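Local coordinates for alkaline serine protease (PDB 1Y9Z), which probably cleaves peptide bonds as a cold-adapted serine endopeptidase of the subtilisin family, at residues Q393-L405 with Y416-L428. Sequence-based numbering, arbitrary orientation.
Sequences QVRAALNATADDL and YGMINAVAAKAYL. With CA (calcium ion), chain D.
A chi1 of -171° swings the side-chain amide of Asn420 away from its own backbone N and brings ND2 up to the carboxylate of Asp403, whose CG stands beside the backbone N. The pair joins the loop after one helix to the start of the next in the subtilisin-like domain; the segments 393-401 and 421-428 of these last two helices run 125° apart with axes 8.4 Å from each other. It illustrates how one N-cap amide serves both the helix start and a carboxylate. ND2 meets Asp403 OD2 on its syn side at 3.2 Å and makes a weak bond to Asp403 OD1, the amide and carboxylate planes steeply turned, 76° apart; OD1 of Asn420 meanwhile accepts from Ala423 N, above the carbonyl plane. Replacing Asn420 by an alanine is likely to leave both the carboxylate of Asp403 and the helix-start N-H of Ala423 without these mates. Next to it, Asp403 and Met418 form a single antiparallel hydrogen-bonded bridge, Asp403 N to Met418 O at 2.8 Å. Gly417 fits because a side chain would collide with Asp403 O. Just beyond, Asp404 OD1 and Leu405 O bind a calcium ion, completed by a water and by Val407, Gly409 and Asp411. Between the helices, Ala397 CB lies 3.4 Å from Tyr427 CD2, while Leu398 CD2 packs on Ala424 CB. Thr401 OG1, bonded to Ala397 O, also accepts from a water that donates to Leu398 O and takes the N-H of Asn420 at 2.9 Å from N.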
ATOM      1  N   GLN A 393      -2.164  22.447  12.935  1.00 13.73           N
ATOM      2  CA  GLN A 393      -2.565  23.256  11.792  1.00 13.43           C
ATOM      3  C   GLN A 393      -2.428  22.481  10.481  1.00 12.94           C
ATOM      4  O   GLN A 393      -3.276  22.591   9.592  1.00 13.75           O
ATOM      5  CB  GLN A 393      -1.745  24.549  11.756  1.00 14.74           C
ATOM      6  CG  GLN A 393      -2.214  25.565  12.794  1.00 16.01           C
ATOM      7  CD  GLN A 393      -1.300  26.769  12.928  1.00 17.02           C
ATOM      8  OE1 GLN A 393      -1.697  27.803  13.471  1.00 20.93           O
ATOM      9  NE2 GLN A 393      -0.070  26.640  12.450  1.00 15.89           N
ATOM     10  N   VAL A 394      -1.368  21.687  10.361  1.00 12.43           N
ATOM     11  CA  VAL A 394      -1.165  20.886   9.159  1.00 12.84           C
ATOM     12  C   VAL A 394      -2.253  19.811   9.093  1.00 11.81           C
ATOM     13  O   VAL A 394      -2.816  19.543   8.030  1.00 12.02           O
ATOM     14  CB  VAL A 394       0.227  20.212   9.165  1.00 11.71           C
ATOM     15  CG1 VAL A 394       0.345  19.234   8.003  1.00 12.18           C
ATOM     16  CG2 VAL A 394       1.313  21.277   9.060  1.00 13.80           C
ATOM     17  N   ARG A 395      -2.546  19.200  10.241  1.00 12.14           N
ATOM     18  CA  ARG A 395      -3.571  18.166  10.328  1.00 11.84           C
ATOM     19  C   ARG A 395      -4.901  18.730   9.827  1.00 12.37           C
ATOM     20  O   ARG A 395      -5.596  18.102   9.029  1.00 11.16           O
ATOM     21  CB  ARG A 395      -3.701  17.695  11.781  1.00 12.03           C
ATOM     22  CG  ARG A 395      -4.691  16.565  12.010  1.00 11.93           C
ATOM     23  CD  ARG A 395      -4.627  16.105  13.456  1.00 12.92           C
ATOM     24  NE  ARG A 395      -5.630  15.094  13.767  1.00 11.95           N
ATOM     25  CZ  ARG A 395      -5.813  14.580  14.978  1.00 11.65           C
ATOM     26  NH1 ARG A 395      -6.751  13.663  15.176  1.00 12.43           N
ATOM     27  NH2 ARG A 395      -5.054  14.981  15.991  1.00 12.13           N
ATOM     28  N   ALA A 396      -5.241  19.929  10.294  1.00 12.20           N
ATOM     29  CA  ALA A 396      -6.482  20.579   9.887  1.00 13.14           C
ATOM     30  C   ALA A 396      -6.487  20.847   8.385  1.00 13.18           C
ATOM     31  O   ALA A 396      -7.510  20.678   7.720  1.00 14.08           O
ATOM     32  CB  ALA A 396      -6.659  21.886  10.654  1.00 13.63           C
ATOM     33  N   ALA A 397      -5.341  21.261   7.852  1.00 12.76           N
ATOM     34  CA  ALA A 397      -5.227  21.547   6.429  1.00 12.75           C
ATOM     35  C   ALA A 397      -5.494  20.294   5.601  1.00 12.16           C
ATOM     36  O   ALA A 397      -6.189  20.343   4.588  1.00 12.92           O
ATOM     37  CB  ALA A 397      -3.844  22.097   6.115  1.00 12.73           C
ATOM     38  N   LEU A 398      -4.945  19.164   6.035  1.00 11.77           N
ATOM     39  CA  LEU A 398      -5.141  17.913   5.312  1.00 11.80           C
ATOM     40  C   LEU A 398      -6.616  17.511   5.306  1.00 11.55           C
ATOM     41  O   LEU A 398      -7.154  17.096   4.280  1.00 12.08           O
ATOM     42  CB  LEU A 398      -4.298  16.799   5.943  1.00 11.82           C
ATOM     43  CG  LEU A 398      -2.781  17.022   5.954  1.00 12.61           C
ATOM     44  CD1 LEU A 398      -2.100  15.871   6.675  1.00 13.30           C
ATOM     45  CD2 LEU A 398      -2.261  17.142   4.528  1.00 13.28           C
ATOM     46  N   ASN A 399      -7.270  17.649   6.453  1.00 12.80           N
ATOM     47  CA  ASN A 399      -8.680  17.295   6.573  1.00 13.25           C
ATOM     48  C   ASN A 399      -9.578  18.241   5.785  1.00 13.89           C
ATOM     49  O   ASN A 399     -10.527  17.812   5.128  1.00 13.69           O
ATOM     50  CB  ASN A 399      -9.093  17.311   8.044  1.00 13.03           C
ATOM     51  CG  ASN A 399      -8.463  16.186   8.837  1.00 13.63           C
ATOM     52  OD1 ASN A 399      -8.361  16.254  10.064  1.00 16.27           O
ATOM     53  ND2 ASN A 399      -8.048  15.138   8.140  1.00 10.99           N
ATOM     54  N   ALA A 400      -9.270  19.531   5.851  1.00 13.50           N
ATOM     55  CA  ALA A 400     -10.066  20.537   5.159  1.00 14.69           C
ATOM     56  C   ALA A 400      -9.978  20.448   3.640  1.00 15.23           C
ATOM     57  O   ALA A 400     -10.887  20.895   2.940  1.00 16.69           O
ATOM     58  CB  ALA A 400      -9.648  21.926   5.616  1.00 14.27           C
ATOM     59  N   THR A 401      -8.895  19.870   3.129  1.00 15.83           N
ATOM     60  CA  THR A 401      -8.711  19.775   1.686  1.00 14.80           C
ATOM     61  C   THR A 401      -8.815  18.376   1.093  1.00 14.95           C
ATOM     62  O   THR A 401      -8.622  18.199  -0.108  1.00 14.80           O
ATOM     63  CB  THR A 401      -7.357  20.372   1.268  1.00 14.98           C
ATOM     64  OG1 THR A 401      -6.296  19.627   1.876  1.00 14.36           O
ATOM     65  CG2 THR A 401      -7.265  21.828   1.703  1.00 14.93           C
ATOM     66  N   ALA A 402      -9.119  17.385   1.923  1.00 13.35           N
ATOM     67  CA  ALA A 402      -9.252  16.019   1.433  1.00 13.87           C
ATOM     68  C   ALA A 402     -10.454  15.935   0.495  1.00 13.84           C
ATOM     69  O   ALA A 402     -11.435  16.660   0.668  1.00 15.12           O
ATOM     70  CB  ALA A 402      -9.432  15.060   2.603  1.00 12.25           C
ATOM     71  N   ASP A 403     -10.371  15.061  -0.505  1.00 14.37           N
ATOM     72  CA  ASP A 403     -11.468  14.896  -1.453  1.00 14.78           C
ATOM     73  C   ASP A 403     -12.518  13.953  -0.874  1.00 14.60           C
ATOM     74  O   ASP A 403     -12.266  12.763  -0.694  1.00 13.31           O
ATOM     75  CB  ASP A 403     -10.950  14.347  -2.787  1.00 16.79           C
ATOM     76  CG  ASP A 403      -9.905  15.246  -3.422  1.00 19.41           C
ATOM     77  OD1 ASP A 403     -10.111  16.477  -3.448  1.00 21.99           O
ATOM     78  OD2 ASP A 403      -8.880  14.720  -3.906  1.00 22.03           O
ATOM     79  N   ASP A 404     -13.696  14.498  -0.591  1.00 14.78           N
ATOM     80  CA  ASP A 404     -14.798  13.734  -0.017  1.00 14.57           C
ATOM     81  C   ASP A 404     -15.098  12.477  -0.829  1.00 15.10           C
ATOM     82  O   ASP A 404     -15.271  12.540  -2.046  1.00 15.45           O
ATOM     83  CB  ASP A 404     -16.044  14.623   0.058  1.00 15.51           C
ATOM     84  CG  ASP A 404     -17.129  14.047   0.947  1.00 17.54           C
ATOM     85  OD1 ASP A 404     -16.926  12.963   1.529  1.00 16.36           O
ATOM     86  OD2 ASP A 404     -18.194  14.689   1.066  1.00 18.24           O
ATOM     87  N   LEU A 405     -15.151  11.336  -0.147  1.00 14.32           N
ATOM     88  CA  LEU A 405     -15.436  10.055  -0.788  1.00 14.91           C
ATOM     89  C   LEU A 405     -16.709   9.458  -0.199  1.00 15.13           C
ATOM     90  O   LEU A 405     -17.203   9.925   0.822  1.00 15.13           O
ATOM     91  CB  LEU A 405     -14.282   9.071  -0.559  1.00 14.61           C
ATOM     92  CG  LEU A 405     -12.867   9.454  -0.998  1.00 13.85           C
ATOM     93  CD1 LEU A 405     -11.920   8.293  -0.702  1.00 12.67           C
ATOM     94  CD2 LEU A 405     -12.853   9.783  -2.481  1.00 15.98           C
ATOM     95  N   TYR A 416     -12.582  12.123   6.092  1.00 11.15           N
ATOM     96  CA  TYR A 416     -12.873  13.295   5.274  1.00 11.38           C
ATOM     97  C   TYR A 416     -12.635  13.024   3.792  1.00 12.71           C
ATOM     98  O   TYR A 416     -12.995  13.838   2.941  1.00 13.79           O
ATOM     99  CB  TYR A 416     -12.034  14.487   5.739  1.00 11.82           C
ATOM    100  CG  TYR A 416     -12.499  15.046   7.063  1.00 12.64           C
ATOM    101  CD1 TYR A 416     -13.756  15.642   7.185  1.00 14.34           C
ATOM    102  CD2 TYR A 416     -11.701  14.953   8.201  1.00 13.24           C
ATOM    103  CE1 TYR A 416     -14.205  16.129   8.409  1.00 14.46           C
ATOM    104  CE2 TYR A 416     -12.143  15.436   9.432  1.00 13.74           C
ATOM    105  CZ  TYR A 416     -13.396  16.021   9.527  1.00 14.85           C
ATOM    106  OH  TYR A 416     -13.839  16.481  10.747  1.00 17.60           O
ATOM    107  N   GLY A 417     -12.035  11.879   3.484  1.00 11.73           N
ATOM    108  CA  GLY A 417     -11.798  11.539   2.093  1.00 11.76           C
ATOM    109  C   GLY A 417     -10.350  11.286   1.732  1.00 11.58           C
ATOM    110  O   GLY A 417      -9.505  11.062   2.598  1.00 11.96           O
ATOM    111  N   MET A 418     -10.068  11.329   0.433  1.00 11.99           N
ATOM    112  CA  MET A 418      -8.724  11.091  -0.075  1.00 12.56           C
ATOM    113  C   MET A 418      -7.816  12.293   0.140  1.00 12.08           C
ATOM    114  O   MET A 418      -8.168  13.419  -0.216  1.00 12.61           O
ATOM    115  CB  MET A 418      -8.786  10.762  -1.569  1.00 13.47           C
ATOM    116  CG  MET A 418      -7.460  10.314  -2.149  1.00 15.27           C
ATOM    117  SD  MET A 418      -6.955   8.719  -1.484  1.00 18.23           S
ATOM    118  CE  MET A 418      -6.500   7.853  -2.984  1.00 18.49           C
ATOM    119  N   ILE A 419      -6.646  12.054   0.723  1.00 12.15           N
ATOM    120  CA  ILE A 419      -5.694  13.126   0.971  1.00 12.79           C
ATOM    121  C   ILE A 419      -5.327  13.785  -0.363  1.00 12.71           C
ATOM    122  O   ILE A 419      -5.206  13.112  -1.386  1.00 12.99           O
ATOM    123  CB  ILE A 419      -4.430  12.587   1.684  1.00 12.44           C
ATOM    124  CG1 ILE A 419      -3.537  13.752   2.115  1.00 13.93           C
ATOM    125  CG2 ILE A 419      -3.689  11.608   0.777  1.00 13.79           C
ATOM    126  CD1 ILE A 419      -2.472  13.366   3.119  1.00 14.85           C
ATOM    127  N   ASN A 420      -5.168  15.104  -0.338  1.00 12.21           N
ATOM    128  CA  ASN A 420      -4.852  15.875  -1.539  1.00 13.50           C
ATOM    129  C   ASN A 420      -3.703  16.833  -1.240  1.00 13.21           C
ATOM    130  O   ASN A 420      -3.910  17.898  -0.659  1.00 13.05           O
ATOM    131  CB  ASN A 420      -6.089  16.668  -1.975  1.00 14.54           C
ATOM    132  CG  ASN A 420      -5.920  17.322  -3.331  1.00 15.30           C
ATOM    133  OD1 ASN A 420      -4.871  17.885  -3.633  1.00 16.45           O
ATOM    134  ND2 ASN A 420      -6.963  17.261  -4.151  1.00 16.79           N
ATOM    135  N   ALA A 421      -2.498  16.454  -1.652  1.00 13.90           N
ATOM    136  CA  ALA A 421      -1.308  17.262  -1.410  1.00 14.26           C
ATOM    137  C   ALA A 421      -1.378  18.670  -1.992  1.00 14.58           C
ATOM    138  O   ALA A 421      -1.068  19.644  -1.309  1.00 15.15           O
ATOM    139  CB  ALA A 421      -0.077  16.541  -1.947  1.00 14.06           C
ATOM    140  N   VAL A 422      -1.782  18.770  -3.255  1.00 15.25           N
ATOM    141  CA  VAL A 422      -1.875  20.062  -3.927  1.00 16.69           C
ATOM    142  C   VAL A 422      -2.820  21.018  -3.208  1.00 16.62           C
ATOM    143  O   VAL A 422      -2.465  22.163  -2.934  1.00 16.37           O
ATOM    144  CB  VAL A 422      -2.350  19.893  -5.387  1.00 17.13           C
ATOM    145  CG1 VAL A 422      -2.441  21.254  -6.070  1.00 19.18           C
ATOM    146  CG2 VAL A 422      -1.389  18.990  -6.139  1.00 18.67           C
ATOM    147  N   ALA A 423      -4.022  20.542  -2.901  1.00 16.00           N
ATOM    148  CA  ALA A 423      -5.015  21.362  -2.218  1.00 15.69           C
ATOM    149  C   ALA A 423      -4.566  21.747  -0.811  1.00 15.84           C
ATOM    150  O   ALA A 423      -4.797  22.870  -0.363  1.00 16.08           O
ATOM    151  CB  ALA A 423      -6.348  20.627  -2.164  1.00 16.22           C
ATOM    152  N   ALA A 424      -3.929  20.814  -0.111  1.00 15.64           N
ATOM    153  CA  ALA A 424      -3.450  21.080   1.240  1.00 16.18           C
ATOM    154  C   ALA A 424      -2.397  22.185   1.217  1.00 16.96           C
ATOM    155  O   ALA A 424      -2.389  23.066   2.077  1.00 16.16           O
ATOM    156  CB  ALA A 424      -2.869  19.810   1.847  1.00 16.26           C
ATOM    157  N   LYS A 425      -1.509  22.132   0.230  1.00 16.70           N
ATOM    158  CA  LYS A 425      -0.465  23.138   0.095  1.00 18.32           C
ATOM    159  C   LYS A 425      -1.079  24.509  -0.168  1.00 18.11           C
ATOM    160  O   LYS A 425      -0.705  25.496   0.463  1.00 18.67           O
ATOM    161  CB  LYS A 425       0.478  22.780  -1.055  1.00 19.31           C
ATOM    162  CG  LYS A 425       1.459  23.892  -1.410  1.00 22.09           C
ATOM    163  CD  LYS A 425       2.218  23.576  -2.688  1.00 23.37           C
ATOM    164  CE  LYS A 425       3.085  24.749  -3.120  1.00 25.26           C
ATOM    165  NZ  LYS A 425       2.287  25.976  -3.398  1.00 26.41           N
ATOM    166  N   ALA A 426      -2.018  24.559  -1.108  1.00 18.82           N
ATOM    167  CA  ALA A 426      -2.685  25.810  -1.461  1.00 19.10           C
ATOM    168  C   ALA A 426      -3.376  26.417  -0.243  1.00 19.52           C
ATOM    169  O   ALA A 426      -3.423  27.637  -0.082  1.00 19.92           O
ATOM    170  CB  ALA A 426      -3.699  25.560  -2.572  1.00 18.75           C
ATOM    171  N   TYR A 427      -3.910  25.549   0.609  1.00 19.21           N
ATOM    172  CA  TYR A 427      -4.599  25.960   1.827  1.00 19.41           C
ATOM    173  C   TYR A 427      -3.623  26.714   2.728  1.00 19.34           C
ATOM    174  O   TYR A 427      -3.886  27.842   3.146  1.00 18.91           O
ATOM    175  CB  TYR A 427      -5.119  24.716   2.553  1.00 20.28           C
ATOM    176  CG  TYR A 427      -5.999  24.975   3.756  1.00 21.49           C
ATOM    177  CD1 TYR A 427      -7.361  25.234   3.608  1.00 22.74           C
ATOM    178  CD2 TYR A 427      -5.480  24.907   5.049  1.00 21.56           C
ATOM    179  CE1 TYR A 427      -8.187  25.410   4.718  1.00 23.76           C
ATOM    180  CE2 TYR A 427      -6.296  25.082   6.166  1.00 22.63           C
ATOM    181  CZ  TYR A 427      -7.648  25.331   5.992  1.00 22.85           C
ATOM    182  OH  TYR A 427      -8.462  25.483   7.092  1.00 25.19           O
ATOM    183  N   LEU A 428      -2.490  26.082   3.013  1.00 18.82           N
ATOM    184  CA  LEU A 428      -1.473  26.679   3.866  1.00 19.15           C
ATOM    185  C   LEU A 428      -0.791  27.873   3.202  1.00 19.59           C
ATOM    186  O   LEU A 428      -0.216  28.722   3.883  1.00 19.59           O
ATOM    187  CB  LEU A 428      -0.437  25.620   4.261  1.00 18.60           C
ATOM    188  CG  LEU A 428      -0.977  24.492   5.148  1.00 18.58           C
ATOM    189  CD1 LEU A 428       0.110  23.456   5.385  1.00 17.91           C
ATOM    190  CD2 LEU A 428      -1.466  25.066   6.469  1.00 18.58           C
TER
HETATM  191 CA    CA D 604     -17.629  11.078   2.709  1.00 12.94          CA
HETATM  192  O   HOH W   1      -5.693  16.843   1.915  1.00 12.57           O
HETATM  193  O   HOH W   2      -6.488  13.580  -3.855  1.00 22.88           O
HETATM  194  O   HOH W   3     -15.241  10.866   2.964  1.00 11.93           O